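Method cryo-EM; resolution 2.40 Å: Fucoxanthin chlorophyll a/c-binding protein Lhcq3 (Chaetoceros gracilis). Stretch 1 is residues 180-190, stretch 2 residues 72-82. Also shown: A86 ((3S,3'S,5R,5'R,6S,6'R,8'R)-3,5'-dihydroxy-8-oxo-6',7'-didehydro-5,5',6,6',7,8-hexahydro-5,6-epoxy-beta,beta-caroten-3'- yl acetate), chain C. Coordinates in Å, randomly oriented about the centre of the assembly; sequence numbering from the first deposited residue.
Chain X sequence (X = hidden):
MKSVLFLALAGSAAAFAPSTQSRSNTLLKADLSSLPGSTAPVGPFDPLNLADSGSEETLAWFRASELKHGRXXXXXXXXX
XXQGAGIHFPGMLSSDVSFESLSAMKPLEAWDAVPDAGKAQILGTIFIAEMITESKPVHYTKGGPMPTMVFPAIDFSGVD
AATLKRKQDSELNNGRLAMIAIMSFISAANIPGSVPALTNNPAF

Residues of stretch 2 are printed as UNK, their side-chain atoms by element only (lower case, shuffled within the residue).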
# COMPACT_ATOMS: atom_id res chain seq x y z
N ILE X 180 -68.30 46.51 31.39
CA ILE X 180 -68.23 46.72 32.83
C ILE X 180 -69.06 45.68 33.56
O ILE X 180 -68.69 45.21 34.65
CB ILE X 180 -68.69 48.15 33.16
CG1 ILE X 180 -67.88 49.15 32.34
CG2 ILE X 180 -68.54 48.47 34.63
CD1 ILE X 180 -68.34 50.56 32.51
N ALA X 181 -70.17 45.26 32.95
CA ALA X 181 -71.10 44.35 33.61
C ALA X 181 -70.53 42.95 33.74
O ALA X 181 -70.63 42.33 34.81
CB ALA X 181 -72.42 44.32 32.85
N ILE X 182 -69.92 42.42 32.67
CA ILE X 182 -69.40 41.06 32.74
C ILE X 182 -68.11 41.03 33.56
O ILE X 182 -67.83 40.04 34.24
CB ILE X 182 -69.22 40.49 31.31
CG1 ILE X 182 -68.76 39.03 31.35
CG2 ILE X 182 -68.24 41.30 30.49
CD1 ILE X 182 -69.75 38.09 31.96
N MET X 183 -67.35 42.13 33.58
CA MET X 183 -66.21 42.22 34.48
C MET X 183 -66.66 42.35 35.93
O MET X 183 -65.92 41.96 36.84
CB MET X 183 -65.31 43.40 34.10
CG MET X 183 -64.40 43.14 32.91
SD MET X 183 -63.77 41.46 32.81
CE MET X 183 -62.50 41.50 34.08
N SER X 184 -67.86 42.88 36.16
CA SER X 184 -68.41 42.88 37.51
C SER X 184 -68.92 41.50 37.91
O SER X 184 -68.86 41.14 39.09
CB SER X 184 -69.55 43.90 37.62
OG SER X 184 -70.75 43.36 37.11
N PHE X 185 -69.41 40.72 36.95
CA PHE X 185 -69.99 39.42 37.27
C PHE X 185 -68.92 38.41 37.63
O PHE X 185 -69.12 37.57 38.51
CB PHE X 185 -70.81 38.89 36.08
CG PHE X 185 -72.10 39.64 35.82
CD1 PHE X 185 -72.58 40.61 36.69
CD2 PHE X 185 -72.82 39.37 34.67
CE1 PHE X 185 -73.75 41.28 36.43
CE2 PHE X 185 -73.99 40.04 34.41
CZ PHE X 185 -74.46 41.00 35.28
N ILE X 186 -67.77 38.48 36.96
CA ILE X 186 -66.64 37.62 37.29
C ILE X 186 -66.01 38.06 38.60
O ILE X 186 -65.60 37.22 39.42
CB ILE X 186 -65.63 37.64 36.13
CG1 ILE X 186 -66.31 37.20 34.84
CG2 ILE X 186 -64.46 36.70 36.41
CD1 ILE X 186 -65.51 37.53 33.61
N SER X 187 -65.96 39.37 38.85
CA SER X 187 -65.39 39.88 40.09
C SER X 187 -66.29 39.56 41.28
O SER X 187 -65.80 39.35 42.40
CB SER X 187 -65.15 41.38 39.98
OG SER X 187 -64.62 41.90 41.19
N ALA X 188 -67.60 39.53 41.06
CA ALA X 188 -68.51 39.15 42.13
C ALA X 188 -68.49 37.65 42.38
O ALA X 188 -68.73 37.20 43.50
CB ALA X 188 -69.94 39.59 41.80
N ALA X 189 -68.20 36.85 41.34
CA ALA X 189 -68.24 35.40 41.48
C ALA X 189 -67.05 34.86 42.25
O ALA X 189 -67.12 33.73 42.75
CB ALA X 189 -68.30 34.74 40.11
N ASN X 190 -65.96 35.61 42.37
CA ASN X 190 -64.77 35.16 43.07
C ASN X 190 -64.42 36.01 44.28
O ASN X 190 -63.91 35.48 45.27
CB ASN X 190 -63.58 35.11 42.12
CG ASN X 190 -63.87 34.32 40.86
OD1 ASN X 190 -63.95 34.87 39.77
ND2 ASN X 190 -64.03 33.01 41.01
N UNK X 72 -69.19 40.85 22.23
CA UNK X 72 -68.91 39.64 22.99
C UNK X 72 -69.44 39.76 24.42
O UNK X 72 -70.07 38.84 24.94
c UNK X 72 -66.98 38.42 24.09
c UNK X 72 -67.40 39.34 22.96
c UNK X 72 -67.02 38.73 21.63
N UNK X 73 -69.25 40.93 25.04
CA UNK X 73 -69.69 41.14 26.41
C UNK X 73 -71.20 41.26 26.55
O UNK X 73 -71.74 40.87 27.59
c UNK X 73 -69.05 42.38 27.00
N UNK X 74 -71.88 41.83 25.55
CA UNK X 74 -73.34 41.87 25.57
C UNK X 74 -73.91 40.46 25.51
O UNK X 74 -74.90 40.15 26.18
c UNK X 74 -73.87 42.71 24.42
c UNK X 74 -73.02 45.38 22.10
s UNK X 74 -74.41 45.10 23.19
c UNK X 74 -73.62 44.19 24.53
N UNK X 75 -73.28 39.58 24.72
CA UNK X 75 -73.62 38.17 24.77
C UNK X 75 -73.17 37.53 26.07
O UNK X 75 -73.73 36.50 26.46
c UNK X 75 -73.44 37.81 22.18
c UNK X 75 -72.63 37.04 21.16
c UNK X 75 -74.92 37.57 21.99
c UNK X 75 -73.00 37.43 23.59
N UNK X 76 -72.18 38.11 26.74
CA UNK X 76 -71.66 37.50 27.96
C UNK X 76 -72.44 37.94 29.19
O UNK X 76 -72.65 37.15 30.11
c UNK X 76 -70.18 37.82 28.12
N UNK X 77 -72.85 39.21 29.23
CA UNK X 77 -73.69 39.69 30.32
C UNK X 77 -75.04 39.00 30.30
O UNK X 77 -75.55 38.58 31.34
c UNK X 77 -73.85 41.21 30.20
o UNK X 77 -72.57 41.83 30.26
c UNK X 77 -74.72 41.74 31.32
N UNK X 78 -75.60 38.81 29.11
CA UNK X 78 -76.91 38.18 28.99
C UNK X 78 -76.81 36.68 29.23
O UNK X 78 -77.70 36.09 29.86
o UNK X 78 -77.65 39.92 27.51
c UNK X 78 -77.49 38.50 27.62
c UNK X 78 -78.84 37.84 27.41
N UNK X 79 -75.73 36.05 28.78
CA UNK X 79 -75.53 34.64 29.03
C UNK X 79 -75.32 34.31 30.49
O UNK X 79 -75.66 33.21 30.94
N UNK X 80 -74.79 35.26 31.26
CA UNK X 80 -74.71 35.07 32.70
C UNK X 80 -76.05 35.35 33.37
O UNK X 80 -76.39 34.69 34.37
c UNK X 80 -73.63 35.96 33.30
c UNK X 80 -73.04 35.41 34.58
c UNK X 80 -71.97 34.40 36.94
c UNK X 80 -73.05 35.26 36.99
o UNK X 80 -71.44 33.91 38.10
c UNK X 80 -71.42 34.04 35.73
c UNK X 80 -73.58 35.76 35.81
c UNK X 80 -71.96 34.55 34.56
N UNK X 81 -76.81 36.31 32.86
CA UNK X 81 -78.10 36.64 33.45
C UNK X 81 -79.15 35.58 33.15
O UNK X 81 -80.03 35.31 33.98
c UNK X 81 -77.99 39.19 35.09
c UNK X 81 -77.88 39.21 33.58
c UNK X 81 -78.45 40.50 33.02
c UNK X 81 -78.57 38.01 32.95
N UNK X 82 -79.08 34.96 31.97
CA UNK X 82 -80.07 33.96 31.60
C UNK X 82 -79.77 32.63 32.27
O UNK X 82 -80.64 32.02 32.89
c UNK X 82 -80.13 33.83 30.06
c UNK X 82 -80.79 32.53 29.65
c UNK X 82 -80.86 35.02 29.46
C A86 C . -75.98 46.80 28.06
O A86 C . -78.10 41.75 16.86
C1 A86 C . -76.17 45.32 28.51
C10 A86 C . -79.31 41.39 19.67
C11 A86 C . -79.11 42.52 18.79
C12 A86 C . -79.00 43.91 19.35
C13 A86 C . -79.03 42.30 17.31
C14 A86 C . -80.25 42.84 16.30
C15 A86 C . -79.98 44.35 15.96
C16 A86 C . -81.05 45.36 16.36
C17 A86 C . -81.95 45.86 15.22
C18 A86 C . -81.16 46.39 14.13
C19 A86 C . -80.31 45.22 13.51
C2 A86 C . -76.52 44.28 27.62
C20 A86 C . -79.33 44.62 14.65
C21 A86 C . -78.73 43.34 13.94
C22 A86 C . -82.03 44.78 17.44
C23 A86 C . -80.35 46.55 16.99
C24 A86 C . -75.97 44.88 29.95
C25 A86 C . -76.37 45.62 31.09
C26 A86 C . -76.04 44.89 32.52
C27 A86 C . -75.66 45.58 33.68
C28 A86 C . -75.53 47.06 33.69
C29 A86 C . -75.35 44.72 35.01
C3 A86 C . -76.76 44.42 26.19
C30 A86 C . -75.00 45.40 36.25
C31 A86 C . -74.66 46.06 37.48
C32 A86 C . -75.76 46.36 38.53
C33 A86 C . -75.45 47.46 39.57
C34 A86 C . -73.97 47.69 39.93
C35 A86 C . -73.03 47.58 38.72
C36 A86 C . -73.21 46.27 37.94
C37 A86 C . -72.31 46.33 36.69
C38 A86 C . -73.64 49.09 41.88
C39 A86 C . -73.52 50.49 42.55
C4 A86 C . -77.26 43.27 25.56
C40 A86 C . -77.03 46.79 37.75
C41 A86 C . -76.09 45.03 39.25
C5 A86 C . -77.59 43.17 23.94
C6 A86 C . -77.77 41.88 23.42
C7 A86 C . -77.66 40.60 24.34
C8 A86 C . -78.06 41.64 21.86
C9 A86 C . -79.36 41.64 21.20
O1 A86 C . -78.55 44.70 15.90
O2 A86 C . -82.02 46.93 13.16
O3 A86 C . -72.81 45.19 38.75
O4 A86 C . -73.84 48.99 40.45
O5 A86 C . -73.57 48.12 42.55

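Position 72 carries three carbons, one bearing the other two, and none reaches stretch 1: this is Val72, its apolar side chain buried elsewhere in the structure. Position 73 has a single carbon, CB, directed toward stretch 1 and 3.7 Å from Ile182 CG2. It is Ala73, whose small methyl leaves room for the isoleucine branch. At position 74 the CA-to-CB bond points away from stretch 1; the unbranched side chain, two carbons, a sulfur and a carbon, comes no nearer than 8.4 Å. This is Met74, apolar as suits a buried place. Four carbons forked at the second, out of reach of stretch 1, make position 75 Leu75, equally suited to burial.

Position 76 again shows one carbon pointing toward stretch 1, with its CB 3.7 Å from Ile182 CG1, so it is Ala76; its backbone O lies 3.6 Å from Ile182 CD1. With Ala73 it forms a shallow surface on which Ile182 rests.

Position 77 has a carbon bearing one oxygen and one carbon, which meet Ala181, Ile182 and Phe185: Thr77. Here Ile182 CA and Thr77 CA are 5.1 Å apart. Thr77 OG1 lies 3.6 Å from Ala181 CB, while Thr77 CG2 meets Phe185 CE2 at 3.6 Å and A86 C26 at 3.6 Å, so a compact branched residue serves both helix and pigment. Position 78 has the same branching, but its CA-to-CB bond points away from stretch 1, which it does not touch: Thr78. Its OG1 donates a hydrogen bond to Met74 O (3.1 Å), satisfying a buried hydroxyl within its own helix.

Position 79 has no side-chain atoms and is Gly79; an ideal CB would lie 3.0 Å from Leu75 O. Position 80 bears a carbon and a six-carbon ring ending in an oxygen, touching Phe185 and Ala189: Tyr80. Its CB is 3.8 Å from Phe185 CD2, and its long side chain brings Tyr80 OH within 3.8 Å of Ala189 CB. Position 81, four carbons forked at the second and meeting Phe185, is Leu81; its CB points sideways, yet Leu81 CD2 comes within 4.0 Å of Phe185 CZ. Position 82, a carbon bearing two carbons out of reach of stretch 1, is Val82, a compact apolar residue at a partly exposed place.

The contact works by packing, without hydrogen bonds between the stretches. The helices cross at 44°, their axes approaching to 8.7 Å, and small residues near the crossing permit this closeness. Phe185 fits among Thr77, Tyr80 and Leu81. A86 bridges both helices: its O3 donates a hydrogen bond to Ser184 OG (3.2 Å), and its chain passes Ala181 and Thr77.

Stretch 2 (72-82) VAMLATTGYLV
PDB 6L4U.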